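Local coordinates for helicase-like protein (Bacteroides thetaiotaomicron, PDB 2AFC) that probably removes ADP-ribose from modified thymidine in DNA by hydrolysis, as a single macro domain, at residues T22-D27 and A77-Q82; G63-V68 and K105-F110; A99-L104 and I139-I144. All coordinates share one frame; numbering follows the deposited sequence.

Interaction 1: T22-D27 and A77-Q82; sequences THICND and ANMIGQ
Strand segment 22-26 runs parallel to 77-82, the two short axes approaching to 4.4 Å and twisted 53° apart; they are neighbours in the mixed sheet of the macro domain, between strand 117-121 and edge strand 65-71. The pairing is regular at first: Met79 N reaches His23 O at 3.0 Å, almost in line with the C=O bond (171°), and Cys25 N donates to Met79 O at 2.7 Å, from above the carbonyl plane. Beyond that the register slips by one residue. Ile80 is the centre of an inverse gamma turn, and Gly81 N and Gln82 N share Cys25 O through two weak bonds; Asn26 therefore pairs with Gln82. On one face, the first two torsions of selenomethionine Met79 carry SE to 3.8 Å from Thr22 CB, under the cover of helix 97-113, and a bend at the third turns the terminal CE back alongside Thr22. The same face carries Ile24, whose CG2 branch lies against the Gly81 backbone, 3.7 Å from Gly81 C. Asn26 OD1 accepts from the backbone N of Ile28 and Gly30, and Asp27 OD1 from Gly84 N. On the other face, Ile80 folds its CG1 arm with both torsions near -60°. This lays CD1 over the neighbouring strand on the Cys25 side, 3.4 Å from Cys25 CB and 3.3 Å from Asn26 O, which accepts from Tyr50 OH.

Interaction 2: G63-V68 and K105-F110; sequences GAVQFV and KEVALF
Glu106 OE2 and Val65 O are joined by a water that donates to both, weakly in each case: 3.2 Å from the water O to Glu106 OE2 and 3.5 Å from the water O to Val65 O. The same carboxylate oxygen approaches the edge of the Phe67 ring, 3.4 Å from CE1. The water lies at that edge too, in the plane of the ring. Such a rim, with its slightly positive C-H groups, is a plausible electrostatic match for a carboxylate. Glu106 gets there by bending at its second torsion, which carries the acid over from the helix to the strand, while its CB rests 3.9 Å from Val65 CG2.

Over one face of Phe67 lies Phe110, and the two rings form an offset stack. The planes are within 3° of each other, the centroids are 3.9 Å apart, and the closest atoms are Phe67 CE2 and Phe110 CG at 3.4 Å. The side chains slide past one another from opposite directions, so that CD2 of each ring sits over the centre of the other. With CG trans to the backbone N (chi1 -180°), the Phe110 ring swings out from the helix toward the strand to meet Phe67. This is a helix-on-sheet packing of the macro domain's alpha/beta/alpha layers: helix 97-113 lies on the face of edge strand 65-71 that carries Val65 and Phe67, the short axes 35° apart. Gln66 and Val68 point to the other face, toward helix 45-56. Val107 sits beside the stack, its CG2 4.3 Å from Val65 CG1 and its CA at the edge of the Phe67 ring. Phe110 has further aromatic company: it stacks with His114 and meets Tyr75 edge-to-face.

Interaction 3: A99-L104 and I139-I144; sequences AVRQCL and IKEELI
Arg101 reaches across from its helix to two consecutive acids of the other. Its NH1 is 2.6 Å from Glu142 OE2 and its NH2 is 2.8 Å from Glu141 OE1, both salt bridges with bent, weak hydrogen-bond geometry. Glu142 OE2 comes in at the edge of the guanidinium, in its plane, but the Glu142 carboxylate is turned 79° to that plane; Glu141, 48° off, adds a weak 3.4 Å bond from NH1 to its OE2. The two acids arrive differently: Glu141 stretches out fully, whereas Glu142 folds back at chi2 (-55°). Glu142 OE2 also makes a long, weak ion pair with Lys105 NZ.

Beneath this network is an apolar layer. Leu104 CD1 meets Ile139 CD1 at 3.6 Å, and Leu104 CD2 lies 4.2 Å from Leu143 CD1. Behind them the helix widens into a pi-type turn, where Ile139 O accepts from both Leu143 N and Ile144 N, one from each face of its carbonyl plane. The two helix segments run nearly parallel, their short axes 9.6 Å apart at closest approach; Leu104 also touches Met79 of strand 74-82, while Ile139 and Leu143 pack on Val150 of strand 150-154.

In the fold
Interactions 1 and 2 meet through neighbouring strands of one sheet: Asn78 N lies 2.9 Å from Gln66 O and Ile80 O 2.8 Å from Gly63 N, both probable hydrogen bonds. Helix 97-113 supplies a segment to interactions 2 and 3, whose centres are about 10 Å apart, using different sides: Arg101 and Leu104 face helix 132-144, Glu106 and Phe110 the edge strand. Interaction 1 is about 12 Å from interaction 3, centre to centre, yet Met79 SE touches Leu104 CD2 at 3.7 Å. In macro domains ADP-ribose usually binds near the C-terminal ends of the central parallel strands, which would place the probable site near the Asn26 and Gln82 end of interaction 1.

Interaction 1: T22-D27 and A77-Q82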
loop_
_atom_site.group_PDB
_atom_site.type_symbol
_atom_site.label_atom_id
_atom_site.label_comp_id
_atom_site.label_asym_id
_atom_site.label_seq_id
_atom_site.Cartn_x
_atom_site.Cartn_y
_atom_site.Cartn_z
ATOM N N THR A 22 3.609 -1.094 -2.332
ATOM C CA THR A 22 2.273 -1.003 -1.760
ATOM C C THR A 22 2.247 -0.088 -0.547
ATOM O O THR A 22 3.146 -0.139 0.285
ATOM C CB THR A 22 1.781 -2.376 -1.250
ATOM O OG1 THR A 22 2.666 -2.835 -0.220
ATOM C CG2 THR A 22 1.746 -3.403 -2.361
ATOM N N HIS A 23 1.196 0.724 -0.443
ATOM C CA HIS A 23 1.016 1.627 0.696
ATOM C C HIS A 23 -0.465 1.980 0.846
ATOM O O HIS A 23 -1.222 1.946 -0.124
ATOM C CB HIS A 23 1.840 2.902 0.523
ATOM C CG HIS A 23 1.224 3.905 -0.399
ATOM N ND1 HIS A 23 1.224 3.758 -1.768
ATOM C CD2 HIS A 23 0.605 5.083 -0.147
ATOM C CE1 HIS A 23 0.634 4.802 -2.321
ATOM N NE2 HIS A 23 0.249 5.622 -1.359
ATOM N N ILE A 24 -0.860 2.336 2.062
ATOM C CA ILE A 24 -2.246 2.658 2.381
ATOM C C ILE A 24 -2.672 4.107 2.203
ATOM O O ILE A 24 -2.168 4.988 2.883
ATOM C CB ILE A 24 -2.565 2.288 3.841
ATOM C CG1 ILE A 24 -2.137 0.855 4.121
ATOM C CG2 ILE A 24 -4.055 2.444 4.113
ATOM C CD1 ILE A 24 -2.036 0.490 5.602
ATOM N N CYS A 25 -3.622 4.334 1.302
ATOM C CA CYS A 25 -4.180 5.657 1.046
ATOM C C CYS A 25 -5.478 5.731 1.829
ATOM O O CYS A 25 -6.004 4.699 2.246
ATOM C CB CYS A 25 -4.501 5.836 -0.431
ATOM S SG CYS A 25 -3.079 6.010 -1.505
ATOM N N ASN A 26 -5.989 6.939 2.045
ATOM C CA ASN A 26 -7.251 7.104 2.762
ATOM C C ASN A 26 -8.338 7.282 1.707
ATOM O O ASN A 26 -8.029 7.446 0.527
ATOM C CB ASN A 26 -7.190 8.340 3.665
ATOM C CG ASN A 26 -6.802 9.594 2.905
ATOM O OD1 ASN A 26 -7.551 10.082 2.053
ATOM N ND2 ASN A 26 -5.618 10.118 3.202
ATOM N N ASP A 27 -9.602 7.256 2.122
ATOM C CA ASP A 27 -10.716 7.433 1.183
ATOM C C ASP A 27 -11.219 8.873 1.175
ATOM O O ASP A 27 -12.327 9.153 0.703
ATOM C CB ASP A 27 -11.875 6.518 1.556
ATOM C CG ASP A 27 -12.253 6.637 3.007
ATOM O OD1 ASP A 27 -11.876 7.660 3.629
ATOM O OD2 ASP A 27 -12.928 5.713 3.519
ATOM N N ALA A 77 1.395 0.744 -5.813
ATOM C CA ALA A 77 0.059 0.229 -5.546
ATOM C C ALA A 77 -0.678 1.088 -4.523
ATOM O O ALA A 77 -0.417 0.987 -3.323
ATOM C CB ALA A 77 0.147 -1.228 -5.052
ATOM N N ASN A 78 -1.590 1.938 -4.998
ATOM C CA ASN A 78 -2.380 2.801 -4.106
ATOM C C ASN A 78 -3.489 1.961 -3.499
ATOM O O ASN A 78 -4.443 1.598 -4.177
ATOM C CB ASN A 78 -2.977 3.989 -4.873
ATOM C CG ASN A 78 -1.924 5.026 -5.261
ATOM O OD1 ASN A 78 -1.070 5.376 -4.456
ATOM N ND2 ASN A 78 -1.993 5.527 -6.487
HETATM N N MSE A 79 -3.359 1.642 -2.219
HETATM C CA MSE A 79 -4.350 0.802 -1.565
HETATM C C MSE A 79 -5.242 1.571 -0.608
HETATM O O MSE A 79 -4.770 2.114 0.396
HETATM C CB MSE A 79 -3.675 -0.331 -0.785
HETATM C CG MSE A 79 -2.494 -0.977 -1.483
HETATM SE SE MSE A 79 -1.922 -2.648 -0.640
HETATM C CE MSE A 79 -1.323 -1.870 0.997
ATOM N N ILE A 80 -6.537 1.584 -0.894
ATOM C CA ILE A 80 -7.470 2.291 -0.029
ATOM C C ILE A 80 -7.889 1.425 1.153
ATOM O O ILE A 80 -8.919 0.745 1.104
ATOM C CB ILE A 80 -8.723 2.742 -0.814
ATOM C CG1 ILE A 80 -8.306 3.646 -1.978
ATOM C CG2 ILE A 80 -9.657 3.515 0.094
ATOM C CD1 ILE A 80 -7.523 4.951 -1.643
ATOM N N GLY A 81 -7.084 1.454 2.217
ATOM C CA GLY A 81 -7.379 0.678 3.415
ATOM C C GLY A 81 -7.560 1.558 4.639
ATOM O O GLY A 81 -7.516 1.099 5.789
ATOM N N GLN A 82 -7.793 2.839 4.394
ATOM C CA GLN A 82 -7.965 3.793 5.482
ATOM C C GLN A 82 -9.245 4.621 5.321
ATOM O O GLN A 82 -9.529 5.172 4.255
ATOM C CB GLN A 82 -6.744 4.707 5.528
ATOM C CG GLN A 82 -6.293 5.050 6.921
ATOM C CD GLN A 82 -5.115 6.005 6.921
ATOM O OE1 GLN A 82 -3.964 5.597 6.735
ATOM N NE2 GLN A 82 -5.402 7.290 7.117
#

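Interaction 2: G63-V68 and K105-F110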
loop_
_atom_site.group_PDB
_atom_site.type_symbol
_atom_site.label_atom_id
_atom_site.label_comp_id
_atom_site.label_asym_id
_atom_site.label_seq_id
_atom_site.Cartn_x
_atom_site.Cartn_y
_atom_site.Cartn_z
ATOM N N GLY A 63 -10.767 -1.078 0.085
ATOM C CA GLY A 63 -10.549 -2.422 -0.417
ATOM C C GLY A 63 -10.096 -2.399 -1.860
ATOM O O GLY A 63 -9.537 -3.377 -2.363
ATOM N N ALA A 64 -10.325 -1.281 -2.540
ATOM C CA ALA A 64 -9.923 -1.178 -3.936
ATOM C C ALA A 64 -8.423 -0.908 -4.061
ATOM O O ALA A 64 -7.770 -0.456 -3.119
ATOM C CB ALA A 64 -10.711 -0.079 -4.626
ATOM N N VAL A 65 -7.875 -1.186 -5.233
ATOM C CA VAL A 65 -6.461 -0.972 -5.445
ATOM C C VAL A 65 -6.220 -0.377 -6.816
ATOM O O VAL A 65 -6.773 -0.858 -7.806
ATOM C CB VAL A 65 -5.667 -2.294 -5.368
ATOM C CG1 VAL A 65 -4.171 -1.991 -5.424
ATOM C CG2 VAL A 65 -6.021 -3.060 -4.089
ATOM N N GLN A 66 -5.415 0.679 -6.867
ATOM C CA GLN A 66 -5.075 1.324 -8.130
ATOM C C GLN A 66 -3.591 1.056 -8.386
ATOM O O GLN A 66 -2.778 1.135 -7.469
ATOM C CB GLN A 66 -5.328 2.826 -8.046
ATOM C CG GLN A 66 -4.783 3.629 -9.213
ATOM C CD GLN A 66 -4.988 5.124 -9.020
ATOM O OE1 GLN A 66 -4.608 5.691 -7.992
ATOM N NE2 GLN A 66 -5.594 5.772 -10.009
ATOM N N PHE A 67 -3.250 0.731 -9.625
ATOM C CA PHE A 67 -1.875 0.442 -9.989
ATOM C C PHE A 67 -1.329 1.505 -10.933
ATOM O O PHE A 67 -2.010 1.923 -11.875
ATOM C CB PHE A 67 -1.794 -0.944 -10.634
ATOM C CG PHE A 67 -2.158 -2.061 -9.694
ATOM C CD1 PHE A 67 -3.471 -2.531 -9.617
ATOM C CD2 PHE A 67 -1.194 -2.603 -8.832
ATOM C CE1 PHE A 67 -3.817 -3.520 -8.694
ATOM C CE2 PHE A 67 -1.527 -3.596 -7.901
ATOM C CZ PHE A 67 -2.833 -4.056 -7.826
ATOM N N VAL A 68 -0.103 1.947 -10.673
ATOM C CA VAL A 68 0.522 2.969 -11.499
ATOM C C VAL A 68 1.935 2.544 -11.886
ATOM O O VAL A 68 2.782 2.291 -11.030
ATOM C CB VAL A 68 0.582 4.320 -10.746
ATOM C CG1 VAL A 68 0.937 5.436 -11.693
ATOM C CG2 VAL A 68 -0.745 4.589 -10.070
ATOM N N LYS A 105 -5.100 -8.921 -1.081
ATOM C CA LYS A 105 -5.598 -10.078 -1.806
ATOM C C LYS A 105 -5.549 -9.737 -3.303
ATOM O O LYS A 105 -5.218 -10.575 -4.130
ATOM C CB LYS A 105 -7.021 -10.383 -1.324
ATOM C CG LYS A 105 -7.744 -11.519 -2.012
ATOM C CD LYS A 105 -8.899 -12.016 -1.125
ATOM C CE LYS A 105 -8.365 -12.791 0.082
ATOM N NZ LYS A 105 -9.352 -12.939 1.187
ATOM N N GLU A 106 -5.825 -8.482 -3.637
ATOM C CA GLU A 106 -5.806 -8.048 -5.025
ATOM C C GLU A 106 -4.381 -7.818 -5.497
ATOM O O GLU A 106 -4.080 -7.971 -6.686
ATOM C CB GLU A 106 -6.618 -6.766 -5.182
ATOM C CG GLU A 106 -7.582 -6.816 -6.331
ATOM C CD GLU A 106 -6.880 -6.716 -7.643
ATOM O OE1 GLU A 106 -7.402 -7.238 -8.650
ATOM O OE2 GLU A 106 -5.800 -6.095 -7.665
ATOM N N VAL A 107 -3.504 -7.434 -4.569
ATOM C CA VAL A 107 -2.111 -7.210 -4.923
ATOM C C VAL A 107 -1.499 -8.573 -5.219
ATOM O O VAL A 107 -0.681 -8.728 -6.130
ATOM C CB VAL A 107 -1.326 -6.531 -3.771
ATOM C CG1 VAL A 107 0.173 -6.705 -3.980
ATOM C CG2 VAL A 107 -1.653 -5.052 -3.722
ATOM N N ALA A 108 -1.913 -9.563 -4.440
ATOM C CA ALA A 108 -1.424 -10.918 -4.610
ATOM C C ALA A 108 -1.513 -11.338 -6.070
ATOM O O ALA A 108 -0.503 -11.700 -6.677
ATOM C CB ALA A 108 -2.219 -11.861 -3.740
ATOM N N LEU A 109 -2.714 -11.268 -6.642
ATOM C CA LEU A 109 -2.918 -11.657 -8.039
ATOM C C LEU A 109 -2.164 -10.748 -9.016
ATOM O O LEU A 109 -1.748 -11.179 -10.083
ATOM C CB LEU A 109 -4.418 -11.686 -8.384
ATOM C CG LEU A 109 -5.362 -12.656 -7.637
ATOM C CD1 LEU A 109 -6.803 -12.365 -8.036
ATOM C CD2 LEU A 109 -5.032 -14.108 -7.959
ATOM N N PHE A 110 -1.975 -9.488 -8.661
ATOM C CA PHE A 110 -1.236 -8.603 -9.551
ATOM C C PHE A 110 0.223 -9.043 -9.622
ATOM O O PHE A 110 0.800 -9.114 -10.705
ATOM C CB PHE A 110 -1.317 -7.152 -9.071
ATOM C CG PHE A 110 -0.582 -6.176 -9.948
ATOM C CD1 PHE A 110 0.799 -5.987 -9.813
ATOM C CD2 PHE A 110 -1.279 -5.409 -10.882
ATOM C CE1 PHE A 110 1.474 -5.033 -10.601
ATOM C CE2 PHE A 110 -0.614 -4.451 -11.676
ATOM C CZ PHE A 110 0.761 -4.261 -11.535
HETATM O O HOH W 1 -6.997 -3.869 -9.548
#

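Interaction 3: A99-L104 and I139-I144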
loop_
_atom_site.group_PDB
_atom_site.type_symbol
_atom_site.label_atom_id
_atom_site.label_comp_id
_atom_site.label_asym_id
_atom_site.label_seq_id
_atom_site.Cartn_x
_atom_site.Cartn_y
_atom_site.Cartn_z
ATOM N N ALA A 99 -10.300 -4.115 4.802
ATOM C CA ALA A 99 -10.028 -3.438 3.545
ATOM C C ALA A 99 -8.607 -3.728 3.097
ATOM O O ALA A 99 -8.367 -4.004 1.922
ATOM C CB ALA A 99 -10.213 -1.951 3.705
ATOM N N VAL A 100 -7.659 -3.661 4.031
ATOM C CA VAL A 100 -6.262 -3.926 3.683
ATOM C C VAL A 100 -6.168 -5.365 3.171
ATOM O O VAL A 100 -5.396 -5.655 2.245
ATOM C CB VAL A 100 -5.312 -3.736 4.899
ATOM C CG1 VAL A 100 -3.889 -4.130 4.520
ATOM C CG2 VAL A 100 -5.331 -2.281 5.359
ATOM N N ARG A 101 -6.967 -6.251 3.764
ATOM C CA ARG A 101 -7.009 -7.652 3.347
ATOM C C ARG A 101 -7.451 -7.770 1.893
ATOM O O ARG A 101 -6.820 -8.473 1.107
ATOM C CB ARG A 101 -7.975 -8.447 4.220
ATOM C CG ARG A 101 -7.385 -8.887 5.545
ATOM C CD ARG A 101 -8.412 -9.626 6.391
ATOM N NE ARG A 101 -7.795 -10.672 7.201
ATOM C CZ ARG A 101 -7.161 -11.722 6.691
ATOM N NH1 ARG A 101 -7.066 -11.859 5.377
ATOM N NH2 ARG A 101 -6.619 -12.630 7.491
ATOM N N GLN A 102 -8.541 -7.093 1.539
ATOM C CA GLN A 102 -9.020 -7.151 0.164
ATOM C C GLN A 102 -7.927 -6.596 -0.723
ATOM O O GLN A 102 -7.538 -7.224 -1.710
ATOM C CB GLN A 102 -10.277 -6.306 -0.030
ATOM C CG GLN A 102 -11.508 -6.779 0.706
ATOM C CD GLN A 102 -12.694 -5.858 0.470
ATOM O OE1 GLN A 102 -13.090 -5.614 -0.680
ATOM N NE2 GLN A 102 -13.263 -5.335 1.555
ATOM N N CYS A 103 -7.437 -5.411 -0.362
ATOM C CA CYS A 103 -6.385 -4.751 -1.123
ATOM C C CYS A 103 -5.216 -5.684 -1.424
ATOM O O CYS A 103 -4.840 -5.856 -2.584
ATOM C CB CYS A 103 -5.875 -3.507 -0.374
ATOM S SG CYS A 103 -7.013 -2.085 -0.354
ATOM N N LEU A 104 -4.658 -6.287 -0.376
ATOM C CA LEU A 104 -3.521 -7.190 -0.522
ATOM C C LEU A 104 -3.904 -8.415 -1.332
ATOM O O LEU A 104 -3.133 -8.889 -2.172
ATOM C CB LEU A 104 -2.992 -7.612 0.853
ATOM C CG LEU A 104 -2.360 -6.505 1.705
ATOM C CD1 LEU A 104 -1.954 -7.066 3.041
ATOM C CD2 LEU A 104 -1.169 -5.910 0.989
ATOM N N ILE A 139 -0.495 -9.667 6.110
ATOM C CA ILE A 139 0.518 -9.820 5.065
ATOM C C ILE A 139 0.822 -11.299 4.867
ATOM O O ILE A 139 0.960 -11.791 3.752
ATOM C CB ILE A 139 1.845 -9.162 5.469
ATOM C CG1 ILE A 139 1.590 -7.783 6.079
ATOM C CG2 ILE A 139 2.771 -9.094 4.262
ATOM C CD1 ILE A 139 0.925 -6.716 5.170
ATOM N N LYS A 140 0.939 -11.983 5.993
ATOM C CA LYS A 140 1.245 -13.397 6.042
ATOM C C LYS A 140 0.181 -14.227 5.325
ATOM O O LYS A 140 0.484 -14.940 4.363
ATOM C CB LYS A 140 1.353 -13.806 7.512
ATOM C CG LYS A 140 1.883 -15.193 7.798
ATOM C CD LYS A 140 1.798 -15.450 9.302
ATOM C CE LYS A 140 2.133 -16.885 9.676
ATOM N NZ LYS A 140 1.808 -17.144 11.117
ATOM N N GLU A 141 -1.067 -14.115 5.779
ATOM C CA GLU A 141 -2.163 -14.882 5.196
ATOM C C GLU A 141 -2.482 -14.544 3.749
ATOM O O GLU A 141 -2.955 -15.397 3.006
ATOM C CB GLU A 141 -3.444 -14.724 6.028
ATOM C CG GLU A 141 -4.537 -15.718 5.623
ATOM C CD GLU A 141 -5.902 -15.438 6.247
ATOM O OE1 GLU A 141 -6.002 -15.390 7.490
ATOM O OE2 GLU A 141 -6.889 -15.275 5.486
ATOM N N GLU A 142 -2.219 -13.307 3.340
ATOM C CA GLU A 142 -2.535 -12.895 1.977
ATOM C C GLU A 142 -1.390 -12.899 0.966
ATOM O O GLU A 142 -1.634 -13.037 -0.236
ATOM C CB GLU A 142 -3.182 -11.510 1.993
ATOM C CG GLU A 142 -4.494 -11.437 2.759
ATOM C CD GLU A 142 -5.528 -12.454 2.281
ATOM O OE1 GLU A 142 -5.614 -12.725 1.063
ATOM O OE2 GLU A 142 -6.268 -12.983 3.127
ATOM N N LEU A 143 -0.152 -12.752 1.431
ATOM C CA LEU A 143 0.983 -12.728 0.513
ATOM C C LEU A 143 2.005 -13.845 0.703
ATOM O O LEU A 143 2.341 -14.548 -0.244
ATOM C CB LEU A 143 1.692 -11.371 0.589
ATOM C CG LEU A 143 0.855 -10.122 0.285
ATOM C CD1 LEU A 143 1.748 -8.874 0.370
ATOM C CD2 LEU A 143 0.236 -10.242 -1.110
ATOM N N ILE A 144 2.511 -14.016 1.916
ATOM C CA ILE A 144 3.502 -15.056 2.139
ATOM C C ILE A 144 2.911 -16.428 1.856
ATOM O O ILE A 144 3.618 -17.341 1.435
ATOM C CB ILE A 144 4.030 -15.026 3.575
ATOM C CG1 ILE A 144 4.569 -13.631 3.900
ATOM C CG2 ILE A 144 5.136 -16.056 3.738
ATOM C CD1 ILE A 144 5.740 -13.085 3.031
#